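Local structure of carboxypeptidase 1 (Deinococcus radiodurans str. R1, 5GIV) at residues Gly173-Phe176 / Ala177-Ala181; Thr350-Asp353 / Glu354-Asn358. The protein probably releases amino acids one by one from the C-terminus of peptides as a zinc-dependent M32 metallocarboxypeptidase of broad specificity, sparing proline. All blocks are in the same frame, centred on the assembly; numbering follows the deposited sequence.

Contact 1. Residues Gly173-Phe176 / Ala177-Ala181; sequences GQVF and AELRA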
ATOM      1  N   GLY A 173      -5.633   1.532 -39.768  1.00 31.70           N
ATOM      2  CA  GLY A 173      -6.600   2.222 -40.607  1.00 31.82           C
ATOM      3  C   GLY A 173      -7.580   1.280 -41.277  1.00 32.01           C
ATOM      4  O   GLY A 173      -8.763   1.600 -41.421  1.00 32.10           O
ATOM      5  N   GLN A 174      -7.104   0.103 -41.688  1.00 44.22           N
ATOM      6  CA  GLN A 174      -7.995  -0.857 -42.327  1.00 44.44           C
ATOM      7  C   GLN A 174      -8.998  -1.420 -41.331  1.00 44.41           C
ATOM      8  O   GLN A 174     -10.170  -1.618 -41.666  1.00 44.57           O
ATOM      9  CB  GLN A 174      -7.182  -1.978 -42.976  1.00 44.57           C
ATOM     10  CG  GLN A 174      -6.017  -1.474 -43.827  1.00 44.59           C
ATOM     11  CD  GLN A 174      -5.411  -2.558 -44.713  1.00 44.74           C
ATOM     12  OE1 GLN A 174      -5.802  -3.727 -44.643  1.00 44.86           O
ATOM     13  NE2 GLN A 174      -4.451  -2.170 -45.551  1.00 44.73           N
ATOM     14  N   VAL A 175      -8.555  -1.688 -40.101  1.00 23.95           N
ATOM     15  CA  VAL A 175      -9.483  -2.132 -39.067  1.00 23.91           C
ATOM     16  C   VAL A 175     -10.538  -1.064 -38.800  1.00 23.89           C
ATOM     17  O   VAL A 175     -11.736  -1.357 -38.699  1.00 24.00           O
ATOM     18  CB  VAL A 175      -8.715  -2.485 -37.783  1.00 23.71           C
ATOM     19  CG1 VAL A 175      -9.691  -2.771 -36.656  1.00 23.68           C
ATOM     20  CG2 VAL A 175      -7.784  -3.656 -38.027  1.00 23.73           C
ATOM     21  N   PHE A 176     -10.112   0.193 -38.698  1.00 23.57           N
ATOM     22  CA  PHE A 176     -11.056   1.269 -38.420  1.00 23.52           C
ATOM     23  C   PHE A 176     -12.107   1.372 -39.518  1.00 23.74           C
ATOM     24  O   PHE A 176     -13.311   1.435 -39.241  1.00 23.78           O
ATOM     25  CB  PHE A 176     -10.301   2.594 -38.265  1.00 23.37           C
ATOM     26  CG  PHE A 176      -9.553   2.729 -36.960  1.00 23.17           C
ATOM     27  CD1 PHE A 176      -9.639   1.749 -35.985  1.00 23.13           C
ATOM     28  CD2 PHE A 176      -8.740   3.835 -36.724  1.00 23.05           C
ATOM     29  CE1 PHE A 176      -8.945   1.874 -34.793  1.00 22.97           C
ATOM     30  CE2 PHE A 176      -8.041   3.968 -35.538  1.00 22.89           C
ATOM     31  CZ  PHE A 176      -8.145   2.991 -34.567  1.00 22.84           C
ATOM     32  N   ALA A 177     -11.669   1.390 -40.780  1.00 25.53           N
ATOM     33  CA  ALA A 177     -12.616   1.503 -41.885  1.00 25.75           C
ATOM     34  C   ALA A 177     -13.633   0.372 -41.858  1.00 25.91           C
ATOM     35  O   ALA A 177     -14.838   0.597 -42.034  1.00 26.00           O
ATOM     36  CB  ALA A 177     -11.865   1.520 -43.217  1.00 25.87           C
ATOM     37  N   GLU A 178     -13.165  -0.851 -41.630  1.00 37.12           N
ATOM     38  CA  GLU A 178     -14.067  -1.992 -41.595  1.00 37.30           C
ATOM     39  C   GLU A 178     -15.053  -1.884 -40.431  1.00 37.20           C
ATOM     40  O   GLU A 178     -16.248  -2.158 -40.596  1.00 37.34           O
ATOM     41  CB  GLU A 178     -13.246  -3.273 -41.527  1.00 37.34           C
ATOM     42  CG  GLU A 178     -14.006  -4.517 -41.878  1.00 37.60           C
ATOM     43  CD  GLU A 178     -13.092  -5.721 -41.913  1.00 37.65           C
ATOM     44  OE1 GLU A 178     -11.857  -5.512 -41.820  1.00 37.48           O
ATOM     45  OE2 GLU A 178     -13.600  -6.854 -42.090  1.00 37.85           O
ATOM     46  N   LEU A 179     -14.574  -1.493 -39.240  1.00 21.77           N
ATOM     47  CA  LEU A 179     -15.485  -1.353 -38.104  1.00 21.66           C
ATOM     48  C   LEU A 179     -16.478  -0.217 -38.333  1.00 21.66           C
ATOM     49  O   LEU A 179     -17.665  -0.343 -38.011  1.00 21.70           O
ATOM     50  CB  LEU A 179     -14.709  -1.132 -36.810  1.00 21.41           C
ATOM     51  CG  LEU A 179     -13.777  -2.256 -36.351  1.00 21.37           C
ATOM     52  CD1 LEU A 179     -13.153  -1.908 -34.991  1.00 21.13           C
ATOM     53  CD2 LEU A 179     -14.475  -3.607 -36.333  1.00 21.50           C
ATOM     54  N   ARG A 180     -16.002   0.905 -38.872  1.00 35.06           N
ATOM     55  CA  ARG A 180     -16.878   2.028 -39.184  1.00 35.06           C
ATOM     56  C   ARG A 180     -17.968   1.624 -40.171  1.00 35.31           C
ATOM     57  O   ARG A 180     -19.151   1.933 -39.972  1.00 35.33           O
ATOM     58  CB  ARG A 180     -16.033   3.173 -39.740  1.00 35.01           C
ATOM     59  CG  ARG A 180     -16.737   4.495 -39.933  1.00 34.99           C
ATOM     60  CD  ARG A 180     -15.743   5.509 -40.474  1.00 34.94           C
ATOM     61  NE  ARG A 180     -15.635   6.692 -39.626  1.00 34.75           N
ATOM     62  CZ  ARG A 180     -14.522   7.413 -39.483  1.00 34.64           C
ATOM     63  NH1 ARG A 180     -13.408   7.067 -40.125  1.00 34.70           N
ATOM     64  NH2 ARG A 180     -14.520   8.483 -38.693  1.00 34.46           N
ATOM     65  N   ALA A 181     -17.583   0.935 -41.255  1.00 24.79           N
ATOM     66  CA  ALA A 181     -18.550   0.545 -42.283  1.00 25.06           C
ATOM     67  C   ALA A 181     -19.614  -0.396 -41.737  1.00 25.13           C
ATOM     68  O   ALA A 181     -20.776  -0.324 -42.149  1.00 25.28           O
ATOM     69  CB  ALA A 181     -17.835  -0.111 -43.467  1.00 25.25           C
TER
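Val175 and Leu179 form an i to i+4 contact one turn apart on helix 169-193, in the mainly helical fold of this M32 carboxypeptidase. Their side chains lie side by side and point the same way, with Val175 CG1 meeting Leu179 CD1 at 3.9 Å. The first torsion of Val175 explains this: CG1 stands opposite the backbone N (chi1 173°), on the side of the next turn, where Leu179 follows. Leu179 CG also comes within 3.2 Å of Val175 O. Beneath the side chains four consecutive alpha-helical bonds tie the two segments, the shortest from Arg180 N to Phe176 O at 2.8 Å; the one from Leu179 N to Val175 O measures 2.9 Å and is nearly straight. An alanine in place of Leu179 removes the isobutyl end and would probably open a gap beside Val175 CG1 and leave Asn358, Thr423 and Val427 without that packing. Phe176, on the buried face, meets the ring of Phe365 edge-to-face, while Arg180 NH2 is hydrogen-bonded to Asn392. Helix 169-193 packs against helices 357-372 and 420-439 through Phe176 and Leu179, and Leu179 and Glu178 reach helix 487-501.

Contact 2. Residues Thr350-Asp353 / Glu354-Asn358; sequences TDAD and ELTYN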
ATOM      1  N   THR A 350     -14.987   6.048 -22.109  1.00 24.30           N
ATOM      2  CA  THR A 350     -14.910   4.891 -21.216  1.00 24.33           C
ATOM      3  C   THR A 350     -16.276   4.286 -20.905  1.00 24.39           C
ATOM      4  O   THR A 350     -16.346   3.105 -20.550  1.00 24.46           O
ATOM      5  CB  THR A 350     -14.192   5.258 -19.910  1.00 24.25           C
ATOM      6  OG1 THR A 350     -14.778   6.434 -19.345  1.00 24.19           O
ATOM      7  CG2 THR A 350     -12.730   5.521 -20.163  1.00 24.23           C
ATOM      8  N   ASP A 351     -17.358   5.047 -21.031  1.00 23.02           N
ATOM      9  CA  ASP A 351     -18.696   4.540 -20.759  1.00 23.07           C
ATOM     10  C   ASP A 351     -19.455   4.114 -22.012  1.00 23.17           C
ATOM     11  O   ASP A 351     -20.615   3.715 -21.908  1.00 23.21           O
ATOM     12  CB  ASP A 351     -19.520   5.602 -20.029  1.00 23.00           C
ATOM     13  CG  ASP A 351     -18.902   6.014 -18.715  1.00 22.95           C
ATOM     14  OD1 ASP A 351     -18.090   5.240 -18.162  1.00 22.98           O
ATOM     15  OD2 ASP A 351     -19.259   7.107 -18.221  1.00 22.88           O
ATOM     16  N   ALA A 352     -18.842   4.202 -23.187  1.00 20.73           N
ATOM     17  CA  ALA A 352     -19.582   4.003 -24.422  1.00 20.81           C
ATOM     18  C   ALA A 352     -19.892   2.525 -24.629  1.00 20.93           C
ATOM     19  O   ALA A 352     -19.147   1.642 -24.194  1.00 20.93           O
ATOM     20  CB  ALA A 352     -18.800   4.569 -25.609  1.00 20.83           C
ATOM     21  N   ASP A 353     -21.026   2.269 -25.276  1.00 17.96           N
ATOM     22  CA  ASP A 353     -21.558   0.925 -25.466  1.00 18.09           C
ATOM     23  C   ASP A 353     -20.722   0.127 -26.473  1.00 18.22           C
ATOM     24  O   ASP A 353     -19.799   0.636 -27.118  1.00 18.20           O
ATOM     25  CB  ASP A 353     -22.994   1.010 -25.951  1.00 18.16           C
ATOM     26  CG  ASP A 353     -23.096   1.720 -27.283  1.00 18.22           C
ATOM     27  OD1 ASP A 353     -22.841   1.079 -28.319  1.00 18.35           O
ATOM     28  OD2 ASP A 353     -23.395   2.931 -27.292  1.00 18.13           O
ATOM     29  N   GLU A 354     -21.106  -1.140 -26.644  1.00 17.60           N
ATOM     30  CA  GLU A 354     -20.356  -2.038 -27.513  1.00 17.72           C
ATOM     31  C   GLU A 354     -20.347  -1.568 -28.962  1.00 17.81           C
ATOM     32  O   GLU A 354     -19.420  -1.899 -29.712  1.00 17.87           O
ATOM     33  CB  GLU A 354     -20.949  -3.444 -27.449  1.00 17.85           C
ATOM     34  CG  GLU A 354     -20.560  -4.249 -26.225  1.00 17.80           C
ATOM     35  CD  GLU A 354     -20.991  -5.700 -26.342  1.00 17.95           C
ATOM     36  OE1 GLU A 354     -22.215  -5.947 -26.387  1.00 18.01           O
ATOM     37  OE2 GLU A 354     -20.102  -6.581 -26.410  1.00 17.99           O
ATOM     38  N   LEU A 355     -21.372  -0.832 -29.386  1.00 17.96           N
ATOM     39  CA  LEU A 355     -21.496  -0.525 -30.803  1.00 18.08           C
ATOM     40  C   LEU A 355     -20.839   0.792 -31.195  1.00 18.00           C
ATOM     41  O   LEU A 355     -20.277   0.896 -32.289  1.00 18.08           O
ATOM     42  CB  LEU A 355     -22.973  -0.516 -31.215  1.00 18.18           C
ATOM     43  CG  LEU A 355     -23.690  -1.864 -31.160  1.00 18.34           C
ATOM     44  CD1 LEU A 355     -25.059  -1.749 -31.788  1.00 18.43           C
ATOM     45  CD2 LEU A 355     -22.847  -2.947 -31.844  1.00 18.47           C
ATOM     46  N   THR A 356     -20.923   1.814 -30.350  1.00 18.94           N
ATOM     47  CA  THR A 356     -20.377   3.123 -30.682  1.00 18.86           C
ATOM     48  C   THR A 356     -18.982   3.359 -30.119  1.00 18.73           C
ATOM     49  O   THR A 356     -18.360   4.370 -30.462  1.00 18.66           O
ATOM     50  CB  THR A 356     -21.321   4.231 -30.198  1.00 18.76           C
ATOM     51  OG1 THR A 356     -21.360   4.235 -28.767  1.00 18.62           O
ATOM     52  CG2 THR A 356     -22.736   4.006 -30.748  1.00 18.88           C
ATOM     53  N   TYR A 357     -18.456   2.441 -29.304  1.00 18.86           N
ATOM     54  CA  TYR A 357     -17.196   2.694 -28.610  1.00 18.73           C
ATOM     55  C   TYR A 357     -16.083   3.063 -29.583  1.00 18.75           C
ATOM     56  O   TYR A 357     -15.350   4.035 -29.366  1.00 18.65           O
ATOM     57  CB  TYR A 357     -16.782   1.474 -27.782  1.00 18.74           C
ATOM     58  CG  TYR A 357     -15.488   1.704 -27.013  1.00 18.62           C
ATOM     59  CD1 TYR A 357     -14.246   1.442 -27.591  1.00 18.63           C
ATOM     60  CD2 TYR A 357     -15.511   2.213 -25.724  1.00 18.50           C
ATOM     61  CE1 TYR A 357     -13.073   1.661 -26.891  1.00 18.52           C
ATOM     62  CE2 TYR A 357     -14.341   2.438 -25.019  1.00 18.41           C
ATOM     63  CZ  TYR A 357     -13.131   2.164 -25.608  1.00 18.42           C
ATOM     64  OH  TYR A 357     -11.986   2.385 -24.894  1.00 18.33           O
ATOM     65  N   ASN A 358     -15.933   2.293 -30.654  1.00 17.10           N
ATOM     66  CA  ASN A 358     -14.771   2.470 -31.514  1.00 17.10           C
ATOM     67  C   ASN A 358     -14.755   3.835 -32.189  1.00 17.09           C
ATOM     68  O   ASN A 358     -13.676   4.333 -32.532  1.00 17.10           O
ATOM     69  CB  ASN A 358     -14.725   1.338 -32.539  1.00 17.11           C
ATOM     70  CG  ASN A 358     -14.608  -0.023 -31.876  1.00 17.12           C
ATOM     71  OD1 ASN A 358     -13.796  -0.216 -30.979  1.00 17.14           O
ATOM     72  ND2 ASN A 358     -15.433  -0.964 -32.297  1.00 17.12           N
TER
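Asp353 grips Leu355 and Thr356 with both carboxylate oxygens. OD1 accepts two backbone N-H groups, from Leu355 N at 2.6 Å and from Thr356 N at 2.9 Å; the first arrives on the anti side, 19° out of the carboxylate plane, the second from above it. OD2 takes the hydroxyl of Thr356, with OG1 at 2.8 Å and also above that plane, and the two side chains cross at about a right angle. Folding CG back between the backbone N and the carbonyl carbon (chi1 61°) brings the carboxylate over these amides; the bond from Leu355 N makes this an Asx turn, just ahead of helix 357-372. The backbone adds a weak bond from Tyr357 N to Asp353 O, 3.1 Å long and bent to 128°. Beside it Ala352 CB packs on Tyr357, 4.0 Å from CD2. From the preceding loop, Ser344 N also donates to Asp353 OD2, making four donors in all, which would be expected to stabilise the negative charge. The Tyr357 hydroxyl is hydrogen-bonded to Arg349 NH1, and its ring makes a cation-pi contact with Arg300; the side chain lies about 7 Å from the zinc ion. Glu354 reaches helix 487-501, where it is hydrogen-bonded to Tyr492 and Tyr497 and forms a salt bridge with Lys496. Leu355 packs on helix 169-193, and Tyr357 touches helix 420-439.

How the contacts relate
From the N terminus, contact 1 comes first, within helix 169-193; it joins successive turns and closes no long loop. The chain then runs through the small sheet and helices 257-275 and 292-306, which carry the zinc ligands, before contact 2, where the loop after helix 333-339 turns into helix 357-372. The two are in series, neither nested nor crossed, their centres about 15 Å apart. They meet where Leu179 CD1 packs on Asn358 ND2, 3.7 Å away, joining helix 169-193 to the start of helix 357-372. Helices 420-439 and 487-501 touch both, so the four helices share one packed region, with contact 2 on the side nearer the zinc ion.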